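Side-chain contacts in voltage-sensor containing phosphatase (Ciona intestinalis, PDB 3V0D), which probably dephosphorylates phosphoinositides through a PTEN-like phosphatase and C2 region, under the control of a membrane voltage sensor that this fragment lacks: residues T28-T31 / I35-S38; L136-L141 / E155-R160; D21-D26 / K60-D65. The protein carries 1 engineered substitution. All coordinates share one frame; numbering follows the deposited sequence. Where two conformers were deposited one is given.

Contact 1 (T28-T31 / I35-S38)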
ATOM      1  N   THR A  28     -10.672   0.502 -17.060  1.00 18.93           N
ATOM      2  CA  THR A  28     -11.429   1.690 -16.713  1.00 19.01           C
ATOM      3  C   THR A  28     -10.650   2.925 -17.125  1.00 17.86           C
ATOM      4  O   THR A  28      -9.480   3.069 -16.736  1.00 18.31           O
ATOM      5  CB  THR A  28     -11.650   1.758 -15.179  1.00 19.56           C
ATOM      6  OG1 THR A  28     -12.296   0.560 -14.715  1.00 22.13           O
ATOM      7  CG2 THR A  28     -12.435   3.009 -14.761  1.00 22.61           C
ATOM      8  N   TYR A  29     -11.285   3.848 -17.847  1.00 18.20           N
ATOM      9  CA  TYR A  29     -10.740   5.188 -18.031  1.00 17.63           C
ATOM     10  C   TYR A  29     -11.035   6.003 -16.782  1.00 17.83           C
ATOM     11  O   TYR A  29     -12.139   6.503 -16.585  1.00 19.69           O
ATOM     12  CB  TYR A  29     -11.315   5.872 -19.274  1.00 18.83           C
ATOM     13  CG  TYR A  29     -10.706   5.387 -20.556  1.00 18.92           C
ATOM     14  CD1 TYR A  29     -11.194   4.253 -21.204  1.00 21.02           C
ATOM     15  CD2 TYR A  29      -9.618   6.047 -21.110  1.00 19.07           C
ATOM     16  CE1 TYR A  29     -10.636   3.811 -22.391  1.00 21.61           C
ATOM     17  CE2 TYR A  29      -9.041   5.622 -22.307  1.00 19.81           C
ATOM     18  CZ  TYR A  29      -9.556   4.492 -22.943  1.00 20.22           C
ATOM     19  OH  TYR A  29      -9.013   4.042 -24.122  1.00 22.63           O
ATOM     20  N   VAL A  30     -10.065   6.065 -15.882  1.00 17.34           N
ATOM     21  CA  VAL A  30     -10.186   6.898 -14.687  1.00 17.89           C
ATOM     22  C   VAL A  30     -10.321   8.371 -15.087  1.00 17.81           C
ATOM     23  O   VAL A  30     -11.162   9.082 -14.542  1.00 19.05           O
ATOM     24  CB  VAL A  30      -9.011   6.639 -13.724  1.00 17.87           C
ATOM     25  CG1 VAL A  30      -9.071   7.595 -12.526  1.00 19.38           C
ATOM     26  CG2 VAL A  30      -9.025   5.162 -13.253  1.00 20.07           C
ATOM     27  N   THR A  31      -9.498   8.768 -16.062  1.00 17.88           N
ATOM     28  CA  THR A  31      -9.689   9.993 -16.839  1.00 18.71           C
ATOM     29  C   THR A  31      -9.543   9.595 -18.305  1.00 18.95           C
ATOM     30  O   THR A  31      -9.286   8.431 -18.607  1.00 19.31           O
ATOM     31  CB  THR A  31      -8.669  11.072 -16.518  1.00 18.43           C
ATOM     32  OG1 THR A  31      -7.414  10.696 -17.079  1.00 19.07           O
ATOM     33  CG2 THR A  31      -8.527  11.322 -15.003  1.00 19.11           C
ATOM     34  N   ILE A  35      -5.685   5.167 -17.336  1.00 15.91           N
ATOM     35  CA  ILE A  35      -6.411   3.922 -17.324  1.00 16.11           C
ATOM     36  C   ILE A  35      -5.974   3.088 -16.121  1.00 15.57           C
ATOM     37  O   ILE A  35      -4.780   3.051 -15.799  1.00 15.85           O
ATOM     38  CB  ILE A  35      -6.185   3.177 -18.649  1.00 17.12           C
ATOM     39  CG1 ILE A  35      -6.874   3.926 -19.802  1.00 18.65           C
ATOM     40  CG2 ILE A  35      -6.642   1.718 -18.578  1.00 18.49           C
ATOM     41  CD1 ILE A  35      -6.250   3.626 -21.157  1.00 21.52           C
ATOM     42  N   ALA A  36      -6.945   2.429 -15.471  1.00 16.07           N
ATOM     43  CA  ALA A  36      -6.683   1.414 -14.463  1.00 16.19           C
ATOM     44  C   ALA A  36      -7.223   0.097 -14.990  1.00 16.33           C
ATOM     45  O   ALA A  36      -8.333   0.049 -15.522  1.00 18.01           O
ATOM     46  CB  ALA A  36      -7.366   1.776 -13.171  1.00 16.90           C
ATOM     47  N   MET A  37      -6.472  -0.994 -14.841  1.00 15.71           N
ATOM     48  CA  MET A  37      -6.924  -2.283 -15.380  1.00 16.46           C
ATOM     49  C   MET A  37      -6.332  -3.427 -14.565  1.00 15.64           C
ATOM     50  O   MET A  37      -5.430  -3.225 -13.735  1.00 15.65           O
ATOM     51  CB  MET A  37      -6.585  -2.389 -16.876  1.00 16.60           C
ATOM     52  CG  MET A  37      -5.087  -2.399 -17.126  1.00 16.56           C
ATOM     53  SD  MET A  37      -4.750  -2.329 -18.899  1.00 16.97           S
ATOM     54  CE  MET A  37      -2.955  -2.510 -18.877  1.00 17.89           C
ATOM     55  N   SER A  38      -6.843  -4.629 -14.808  1.00 16.90           N
ATOM     56  CA  SER A  38      -6.326  -5.835 -14.172  1.00 17.16           C
ATOM     57  C   SER A  38      -5.141  -6.410 -14.962  1.00 16.50           C
ATOM     58  O   SER A  38      -4.698  -5.832 -15.970  1.00 17.37           O
ATOM     59  CB  SER A  38      -7.453  -6.851 -13.998  1.00 18.61           C
ATOM     60  OG  SER A  38      -8.051  -7.114 -15.231  1.00 20.90           O
TER
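Tyr-29 and Ile-35 stand side by side, pointing the same way, and show how a non-hydrogen-bonded pair of an antiparallel sheet can bring an aliphatic chain against an aromatic face. Tyr-29 CG (chi1 -77°) and Ile-35 CG1 (chi1 -69°) both lie beside their own backbone N, and this like setting keeps the two chains alongside each other and brings CG1 over the ring. Ile-35 CG1 sits 3.9 Å from the Tyr-29 centroid and displaced toward the rim, a CH-pi contact. One atom further out, Ile-35 CD1 follows the ring outward and comes to 3.6 Å from Tyr-29 CE2. Beyond it the phenol oxygen is anchored by a hydrogen bond to His-63, which fixes the far end of the ring. The two residues belong to a beta hairpin, strands 27-29 and 34-41, in the mixed sheet of the phosphatase domain, where Ile-35 also bonds through its backbone to strand 121-125. The neighbouring pair, Thr-28 and Ala-36, is hydrogen-bonded in both directions: Thr-28 N to Ala-36 O at 2.8 Å and Ala-36 N to Thr-28 O at 2.9 Å. Thr-28 O also receives the CA-H of Ile-35, with CA at 3.2 Å. On the sheet face of Thr-28 and Ala-36, away from the tyrosine, Thr-28 OG1 bonds to Arg-161 and Lys-15 O. At the corner, Val-30 turns its CG2 branch to Ala-36 CB, 3.8 Å away.

Contact 2 (L136-L141 / E155-R160)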
ATOM      1  N   LEU A 136      -0.971   4.313  -6.983  1.00 14.05           N
ATOM      2  CA  LEU A 136      -0.236   5.072  -7.990  1.00 14.08           C
ATOM      3  C   LEU A 136      -1.137   5.986  -8.816  1.00 14.35           C
ATOM      4  O   LEU A 136      -0.714   7.089  -9.156  1.00 14.50           O
ATOM      5  CB  LEU A 136       0.630   4.158  -8.865  1.00 14.52           C
ATOM      6  CG  LEU A 136       2.026   3.859  -8.278  1.00 14.82           C
ATOM      7  CD1 LEU A 136       1.938   3.111  -6.940  1.00 16.25           C
ATOM      8  CD2 LEU A 136       2.888   3.128  -9.269  1.00 15.48           C
ATOM      9  N   VAL A 137      -2.343   5.533  -9.152  1.00 14.48           N
ATOM     10  CA  VAL A 137      -3.247   6.401  -9.886  1.00 14.88           C
ATOM     11  C   VAL A 137      -3.564   7.649  -9.058  1.00 14.10           C
ATOM     12  O   VAL A 137      -3.563   8.774  -9.569  1.00 14.69           O
ATOM     13  CB  VAL A 137      -4.551   5.684 -10.311  1.00 15.11           C
ATOM     14  CG1 VAL A 137      -5.582   6.689 -10.817  1.00 16.40           C
ATOM     15  CG2 VAL A 137      -4.292   4.635 -11.362  1.00 17.15           C
ATOM     16  N   SER A 138      -3.863   7.461  -7.766  1.00 14.35           N
ATOM     17  CA  SER A 138      -4.216   8.603  -6.928  1.00 14.54           C
ATOM     18  C   SER A 138      -3.038   9.549  -6.777  1.00 14.56           C
ATOM     19  O   SER A 138      -3.200  10.762  -6.804  1.00 15.17           O
ATOM     20  CB  SER A 138      -4.714   8.128  -5.557  1.00 15.11           C
ATOM     21  OG  SER A 138      -5.877   7.335  -5.680  1.00 16.21           O
ATOM     22  N   SER A 139      -1.834   8.997  -6.631  1.00 14.48           N
ATOM     23  CA  SER A 139      -0.644   9.844  -6.557  1.00 14.76           C
ATOM     24  C   SER A 139      -0.477  10.631  -7.865  1.00 14.54           C
ATOM     25  O   SER A 139      -0.150  11.828  -7.826  1.00 14.77           O
ATOM     26  CB  SER A 139       0.596   8.989  -6.272  1.00 14.71           C
ATOM     27  OG  SER A 139       0.522   8.378  -4.993  1.00 15.38           O
ATOM     28  N   TRP A 140      -0.658   9.968  -9.008  1.00 14.63           N
ATOM     29  CA  TRP A 140      -0.562  10.677 -10.294  1.00 14.86           C
ATOM     30  C   TRP A 140      -1.571  11.812 -10.396  1.00 14.74           C
ATOM     31  O   TRP A 140      -1.240  12.890 -10.862  1.00 15.19           O
ATOM     32  CB  TRP A 140      -0.702   9.702 -11.467  1.00 15.38           C
ATOM     33  CG  TRP A 140      -0.795  10.448 -12.751  1.00 15.17           C
ATOM     34  CD1 TRP A 140      -1.930  10.641 -13.512  1.00 16.33           C
ATOM     35  CD2 TRP A 140       0.228  11.217 -13.370  1.00 16.09           C
ATOM     36  NE1 TRP A 140      -1.657  11.457 -14.578  1.00 17.13           N
ATOM     37  CE2 TRP A 140      -0.343  11.839 -14.502  1.00 16.80           C
ATOM     38  CE3 TRP A 140       1.569  11.445 -13.077  1.00 16.78           C
ATOM     39  CZ2 TRP A 140       0.385  12.674 -15.340  1.00 19.39           C
ATOM     40  CZ3 TRP A 140       2.294  12.282 -13.910  1.00 19.96           C
ATOM     41  CH2 TRP A 140       1.700  12.876 -15.030  1.00 20.50           C
ATOM     42  N   LEU A 141      -2.812  11.566  -9.962  1.00 15.09           N
ATOM     43  CA  LEU A 141      -3.833  12.596 -10.045  1.00 16.36           C
ATOM     44  C   LEU A 141      -3.500  13.806  -9.195  1.00 15.49           C
ATOM     45  O   LEU A 141      -3.818  14.933  -9.579  1.00 16.74           O
ATOM     46  CB  LEU A 141      -5.199  12.024  -9.685  1.00 17.66           C
ATOM     47  CG  LEU A 141      -5.724  10.990 -10.660  1.00 20.70           C
ATOM     48  CD1 LEU A 141      -6.963  10.304 -10.087  1.00 24.63           C
ATOM     49  CD2 LEU A 141      -5.960  11.598 -12.072  1.00 24.09           C
ATOM     50  N   GLU A 155     -10.716   8.978  -3.222  1.00 17.24           N
ATOM     51  CA  GLU A 155     -12.145   8.793  -3.380  1.00 17.99           C
ATOM     52  C   GLU A 155     -12.529   8.845  -4.839  1.00 17.61           C
ATOM     53  O   GLU A 155     -13.410   8.100  -5.253  1.00 18.64           O
ATOM     54  CB  GLU A 155     -12.899   9.834  -2.579  1.00 19.13           C
ATOM     55  CG  GLU A 155     -12.846   9.535  -1.107  1.00 22.18           C
ATOM     56  CD  GLU A 155     -13.808  10.310  -0.263  1.00 27.45           C
ATOM     57  OE1 GLU A 155     -13.746  10.120   0.966  1.00 31.89           O
ATOM     58  OE2 GLU A 155     -14.620  11.084  -0.795  1.00 29.17           O
ATOM     59  N   TYR A 156     -11.876   9.683  -5.638  1.00 17.19           N
ATOM     60  CA  TYR A 156     -12.153   9.728  -7.070  1.00 16.90           C
ATOM     61  C   TYR A 156     -11.782   8.393  -7.728  1.00 17.25           C
ATOM     62  O   TYR A 156     -12.571   7.808  -8.495  1.00 17.48           O
ATOM     63  CB  TYR A 156     -11.442  10.905  -7.740  1.00 17.28           C
ATOM     64  CG  TYR A 156     -11.708  10.938  -9.213  1.00 16.64           C
ATOM     65  CD1 TYR A 156     -12.937  11.397  -9.698  1.00 16.88           C
ATOM     66  CD2 TYR A 156     -10.745  10.543 -10.137  1.00 17.34           C
ATOM     67  CE1 TYR A 156     -13.215  11.416 -11.053  1.00 17.76           C
ATOM     68  CE2 TYR A 156     -11.010  10.574 -11.497  1.00 17.32           C
ATOM     69  CZ  TYR A 156     -12.243  10.996 -11.950  1.00 17.26           C
ATOM     70  OH  TYR A 156     -12.526  11.037 -13.299  1.00 18.34           O
ATOM     71  N   PHE A 157     -10.588   7.884  -7.427  1.00 17.05           N
ATOM     72  CA  PHE A 157     -10.211   6.575  -7.947  1.00 17.56           C
ATOM     73  C   PHE A 157     -11.247   5.530  -7.546  1.00 17.67           C
ATOM     74  O   PHE A 157     -11.701   4.741  -8.380  1.00 18.33           O
ATOM     75  CB  PHE A 157      -8.817   6.162  -7.423  1.00 17.68           C
ATOM     76  CG  PHE A 157      -8.469   4.763  -7.813  1.00 17.30           C
ATOM     77  CD1 PHE A 157      -8.040   4.459  -9.106  1.00 17.19           C
ATOM     78  CD2 PHE A 157      -8.616   3.718  -6.903  1.00 18.06           C
ATOM     79  CE1 PHE A 157      -7.762   3.137  -9.475  1.00 18.19           C
ATOM     80  CE2 PHE A 157      -8.332   2.390  -7.274  1.00 18.64           C
ATOM     81  CZ  PHE A 157      -7.908   2.112  -8.559  1.00 19.01           C
ATOM     82  N   GLY A 158     -11.615   5.540  -6.267  1.00 18.32           N
ATOM     83  CA  GLY A 158     -12.599   4.566  -5.798  1.00 20.37           C
ATOM     84  C   GLY A 158     -13.930   4.712  -6.536  1.00 20.16           C
ATOM     85  O   GLY A 158     -14.524   3.710  -6.907  1.00 21.93           O
ATOM     86  N   SER A 159     -14.366   5.946  -6.784  1.00 21.29           N
ATOM     87  CA  SER A 159     -15.633   6.196  -7.468  1.00 22.36           C
ATOM     88  C   SER A 159     -15.623   5.710  -8.902  1.00 21.89           C
ATOM     89  O   SER A 159     -16.666   5.373  -9.459  1.00 24.13           O
ATOM     90  CB  SER A 159     -15.997   7.687  -7.422  1.00 23.02           C
ATOM     91  OG  SER A 159     -15.302   8.490  -8.372  1.00 24.54           O
ATOM     92  N   ARG A 160     -14.442   5.702  -9.522  1.00 21.01           N
ATOM     93  CA  ARG A 160     -14.335   5.293 -10.935  1.00 21.07           C
ATOM     94  C   ARG A 160     -14.087   3.805 -11.104  1.00 20.90           C
ATOM     95  O   ARG A 160     -14.526   3.230 -12.090  1.00 21.51           O
ATOM     96  CB  ARG A 160     -13.284   6.132 -11.672  0.53 21.53           C
ATOM     97  CG  ARG A 160     -13.642   7.612 -11.740  0.53 23.15           C
ATOM     98  CD  ARG A 160     -15.158   7.786 -11.767  0.53 24.86           C
ATOM     99  NE  ARG A 160     -15.568   9.043 -12.355  0.53 25.91           N
ATOM    100  CZ  ARG A 160     -16.250   9.990 -11.727  0.53 24.19           C
ATOM    101  NH1 ARG A 160     -16.614   9.853 -10.448  0.53 21.19           N
ATOM    102  NH2 ARG A 160     -16.582  11.074 -12.413  0.53 24.82           N
TER
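Phe-157 meets Val-137 and Ser-138 where two helices of the PTP-type phosphatase fold pack, helix 131-143, which follows the phosphate-binding loop in this family, and helix 150-161. The segment axes pass 9.5 Å apart, their directions 126° from each other, and the contact rests on a few side chains. Followed outward, Phe-157 begins with CB, which lies 3.6 Å from Ser-138 OG; that hydroxyl is bonded to Gly-134 O one turn back in its own helix, a common way of satisfying a serine buried against hydrocarbon. With CG anti to the backbone N (chi1 174°), the ring is carried across Val-137 at about a right angle. CD1 lies 3.7 Å from Val-137 CG1, and CE1 continues past Val-137 CB at 4.2 Å. The same CE1 packs on Ala-36 of strand 34-41, which places the ring between helix and sheet. One residue earlier, Tyr-156 shares the anti first torsion but takes a different partner. Its hydroxyl bonds to Val-30 O, and Phe-147 meets its ring. Leu-141 crosses it at roughly a right angle, with CD1 near the ring plane at the edge, 3.8 Å from Tyr-156 CD2.

Contact 3 (D21-D26 / K60-D65)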
ATOM      1  N   ASP A  21     -16.630  -1.725 -29.110  1.00 38.58           N
ATOM      2  CA  ASP A  21     -15.809  -1.837 -30.322  1.00 37.99           C
ATOM      3  C   ASP A  21     -15.066  -3.167 -30.450  1.00 36.98           C
ATOM      4  O   ASP A  21     -13.927  -3.205 -30.911  1.00 37.07           O
ATOM      5  CB  ASP A  21     -14.831  -0.660 -30.417  1.00 38.66           C
ATOM      6  CG  ASP A  21     -15.529   0.683 -30.349  1.00 40.18           C
ATOM      7  OD1 ASP A  21     -15.021   1.577 -29.636  1.00 41.44           O
ATOM      8  OD2 ASP A  21     -16.596   0.841 -30.993  1.00 42.44           O
ATOM      9  N   GLY A  22     -15.719  -4.246 -30.032  1.00 35.58           N
ATOM     10  CA  GLY A  22     -15.150  -5.581 -30.139  1.00 34.29           C
ATOM     11  C   GLY A  22     -14.164  -5.961 -29.051  1.00 33.19           C
ATOM     12  O   GLY A  22     -13.442  -6.942 -29.197  1.00 33.84           O
ATOM     13  N   PHE A  23     -14.135  -5.187 -27.963  1.00 32.06           N
ATOM     14  CA  PHE A  23     -13.342  -5.508 -26.774  1.00 30.36           C
ATOM     15  C   PHE A  23     -14.261  -5.786 -25.606  1.00 30.42           C
ATOM     16  O   PHE A  23     -15.372  -5.243 -25.521  1.00 31.11           O
ATOM     17  CB  PHE A  23     -12.402  -4.359 -26.409  1.00 30.69           C
ATOM     18  CG  PHE A  23     -11.341  -4.110 -27.432  1.00 29.59           C
ATOM     19  CD1 PHE A  23     -11.495  -3.110 -28.390  1.00 29.87           C
ATOM     20  CD2 PHE A  23     -10.188  -4.891 -27.455  1.00 29.53           C
ATOM     21  CE1 PHE A  23     -10.507  -2.886 -29.343  1.00 29.65           C
ATOM     22  CE2 PHE A  23      -9.190  -4.665 -28.402  1.00 29.02           C
ATOM     23  CZ  PHE A  23      -9.347  -3.676 -29.348  1.00 28.99           C
ATOM     24  N   ASP A  24     -13.799  -6.648 -24.715  1.00 29.04           N
ATOM     25  CA  ASP A  24     -14.494  -6.931 -23.484  1.00 28.66           C
ATOM     26  C   ASP A  24     -13.409  -7.130 -22.441  1.00 27.61           C
ATOM     27  O   ASP A  24     -12.877  -8.228 -22.302  1.00 28.37           O
ATOM     28  CB  ASP A  24     -15.375  -8.178 -23.638  1.00 29.47           C
ATOM     29  CG  ASP A  24     -16.313  -8.377 -22.466  1.00 32.08           C
ATOM     30  OD1 ASP A  24     -17.283  -9.149 -22.624  1.00 37.29           O
ATOM     31  OD2 ASP A  24     -16.095  -7.774 -21.394  1.00 34.62           O
ATOM     32  N   LEU A  25     -13.084  -6.056 -21.722  1.00 26.44           N
ATOM     33  CA  LEU A  25     -11.937  -6.045 -20.813  1.00 25.73           C
ATOM     34  C   LEU A  25     -12.259  -5.411 -19.466  1.00 24.81           C
ATOM     35  O   LEU A  25     -13.085  -4.492 -19.385  1.00 25.63           O
ATOM     36  CB  LEU A  25     -10.759  -5.291 -21.458  1.00 25.81           C
ATOM     37  CG  LEU A  25     -10.135  -5.915 -22.715  1.00 25.55           C
ATOM     38  CD1 LEU A  25      -9.176  -4.935 -23.380  1.00 25.85           C
ATOM     39  CD2 LEU A  25      -9.412  -7.231 -22.399  1.00 25.24           C
ATOM     40  N   ASP A  26     -11.574  -5.891 -18.426  1.00 23.75           N
ATOM     41  CA  ASP A  26     -11.578  -5.253 -17.118  1.00 23.57           C
ATOM     42  C   ASP A  26     -10.596  -4.069 -17.196  1.00 22.29           C
ATOM     43  O   ASP A  26      -9.387  -4.224 -17.010  1.00 21.64           O
ATOM     44  CB  ASP A  26     -11.162  -6.271 -16.047  1.00 24.61           C
ATOM     45  CG  ASP A  26     -11.278  -5.738 -14.622  1.00 27.67           C
ATOM     46  OD1 ASP A  26     -11.536  -4.534 -14.429  1.00 31.69           O
ATOM     47  OD2 ASP A  26     -11.170  -6.569 -13.681  1.00 32.36           O
ATOM     48  N   LYS A  60      -2.672  -0.853 -29.039  1.00 22.61           N
ATOM     49  CA  LYS A  60      -2.172  -0.592 -30.381  1.00 24.40           C
ATOM     50  C   LYS A  60      -3.250   0.014 -31.284  1.00 24.71           C
ATOM     51  O   LYS A  60      -2.939   0.814 -32.178  1.00 26.80           O
ATOM     52  CB  LYS A  60      -1.635  -1.878 -30.983  1.00 24.68           C
ATOM     53  CG  LYS A  60      -0.358  -2.318 -30.312  1.00 28.07           C
ATOM     54  CD  LYS A  60       0.157  -3.591 -30.915  1.00 30.73           C
ATOM     55  CE  LYS A  60       1.267  -4.185 -30.075  1.00 32.92           C
ATOM     56  NZ  LYS A  60       1.269  -5.678 -30.227  1.00 34.76           N
ATOM     57  N   THR A  61      -4.509  -0.359 -31.047  1.00 25.17           N
ATOM     58  CA  THR A  61      -5.646   0.107 -31.850  1.00 26.74           C
ATOM     59  C   THR A  61      -6.131   1.485 -31.422  1.00 26.45           C
ATOM     60  O   THR A  61      -6.360   2.359 -32.264  1.00 27.48           O
ATOM     61  CB  THR A  61      -6.835  -0.895 -31.760  1.00 27.18           C
ATOM     62  OG1 THR A  61      -6.406  -2.172 -32.237  1.00 29.86           O
ATOM     63  CG2 THR A  61      -8.054  -0.421 -32.596  1.00 29.28           C
ATOM     64  N   LYS A  62      -6.290   1.670 -30.115  1.00 25.54           N
ATOM     65  CA  LYS A  62      -6.920   2.866 -29.573  1.00 25.61           C
ATOM     66  C   LYS A  62      -5.950   3.998 -29.267  1.00 23.40           C
ATOM     67  O   LYS A  62      -6.344   5.179 -29.242  1.00 24.17           O
ATOM     68  CB  LYS A  62      -7.706   2.527 -28.305  1.00 26.41           C
ATOM     69  CG  LYS A  62      -8.858   1.543 -28.476  1.00 30.46           C
ATOM     70  CD  LYS A  62     -10.018   2.151 -29.198  1.00 34.29           C
ATOM     71  CE  LYS A  62     -11.268   1.300 -29.039  1.00 36.85           C
ATOM     72  NZ  LYS A  62     -12.365   1.900 -29.838  1.00 39.01           N
ATOM     73  N   HIS A  63      -4.695   3.648 -28.986  1.00 21.96           N
ATOM     74  CA  HIS A  63      -3.707   4.642 -28.584  1.00 20.97           C
ATOM     75  C   HIS A  63      -2.369   4.383 -29.277  1.00 21.23           C
ATOM     76  O   HIS A  63      -1.323   4.352 -28.614  1.00 20.51           O
ATOM     77  CB  HIS A  63      -3.538   4.642 -27.055  1.00 21.10           C
ATOM     78  CG  HIS A  63      -4.803   4.926 -26.308  1.00 20.68           C
ATOM     79  ND1 HIS A  63      -5.353   6.190 -26.237  1.00 21.10           N
ATOM     80  CD2 HIS A  63      -5.642   4.104 -25.630  1.00 21.01           C
ATOM     81  CE1 HIS A  63      -6.463   6.135 -25.517  1.00 20.89           C
ATOM     82  NE2 HIS A  63      -6.666   4.881 -25.146  1.00 21.35           N
ATOM     83  N   PRO A  64      -2.391   4.176 -30.615  1.00 22.44           N
ATOM     84  CA  PRO A  64      -1.154   3.751 -31.274  1.00 22.61           C
ATOM     85  C   PRO A  64       0.012   4.708 -31.026  1.00 21.58           C
ATOM     86  O   PRO A  64      -0.110   5.934 -31.200  1.00 21.50           O
ATOM     87  CB  PRO A  64      -1.526   3.724 -32.776  1.00 24.33           C
ATOM     88  CG  PRO A  64      -2.713   4.594 -32.884  1.00 25.16           C
ATOM     89  CD  PRO A  64      -3.463   4.399 -31.598  1.00 23.26           C
ATOM     90  N   ASP A  65       1.124   4.132 -30.571  1.00 21.39           N
ATOM     91  CA  ASP A  65       2.357   4.871 -30.271  0.77 22.00           C
ATOM     92  C   ASP A  65       2.197   5.946 -29.210  1.00 21.19           C
ATOM     93  O   ASP A  65       3.058   6.820 -29.072  1.00 22.94           O
ATOM     94  CB  ASP A  65       2.972   5.493 -31.533  0.77 23.42           C
ATOM     95  CG  ASP A  65       3.327   4.473 -32.575  0.77 26.59           C
ATOM     96  OD1 ASP A  65       3.959   3.441 -32.248  0.77 29.69           O
ATOM     97  OD2 ASP A  65       2.972   4.722 -33.737  0.77 29.71           O
TER
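Asp-21 and Lys-62 are joined by a single salt bridge, and the lysine chain spans most of the separation, the two CA atoms being 10.1 Å apart. Lys-62 leaves helix 52-62 with CG beside its own backbone N and then bends sharply at chi2 (-72°). Beyond the bend the chain runs extended, both remaining torsions being near anti, and it delivers NZ to Asp-21 OD1 at 2.7 Å. Asp-21 holds its carboxylate beside its own backbone N, and the two side chains cross at about a right angle. The ammonium approaches OD1 from above the carboxylate plane, 38° out of it, although the distance is short. Both residues lie near the surface, where solvent would probably moderate the strength of such a pair.

Beside the lysine chain lies the buried ring of Phe-23. Its approach to the lysine is loose, CE1 to Lys-62 CE being 4.3 Å, and Thr-61 OG1 stands at the ring edge near its plane, 4.4 Å from CZ. That hydroxyl is hydrogen-bonded to Arg-57 O within its own helix. The ring also meets Phe-58 edge-to-face, and Glu-54 and Arg-57 touch it. The hairpin formed by strands 17-20 and 23-25 is thus laid against helix 52-62. Asp-21 and Gly-22 both have positive phi, and their backbone angles are those of a type I' turn, the classic two-residue connection of a tight beta hairpin.

Overall arrangement
Outward from the centre of the chain the order is contact 2, contact 1, contact 3, at about 13, 18 and 29 Å between centres. Contact 1, in between, touches both others, its centre 10 Å from that of contact 2 and 12 Å from that of contact 3. Toward contact 2, Val-30 O probably accepts a hydrogen bond from Tyr-156 OH at 2.7 Å; toward contact 3, Tyr-29 OH and His-63 NE2, also 2.7 Å apart, are probably hydrogen-bonded. Contacts 2 and 3 do not touch, their nearest atoms being about 9 Å apart. Strand 121-125, beside contact 1, and helix 131-143, in contact 2, flank the family's phosphate-binding loop, where an engineered serine replaces what is in relatives the catalytic cysteine.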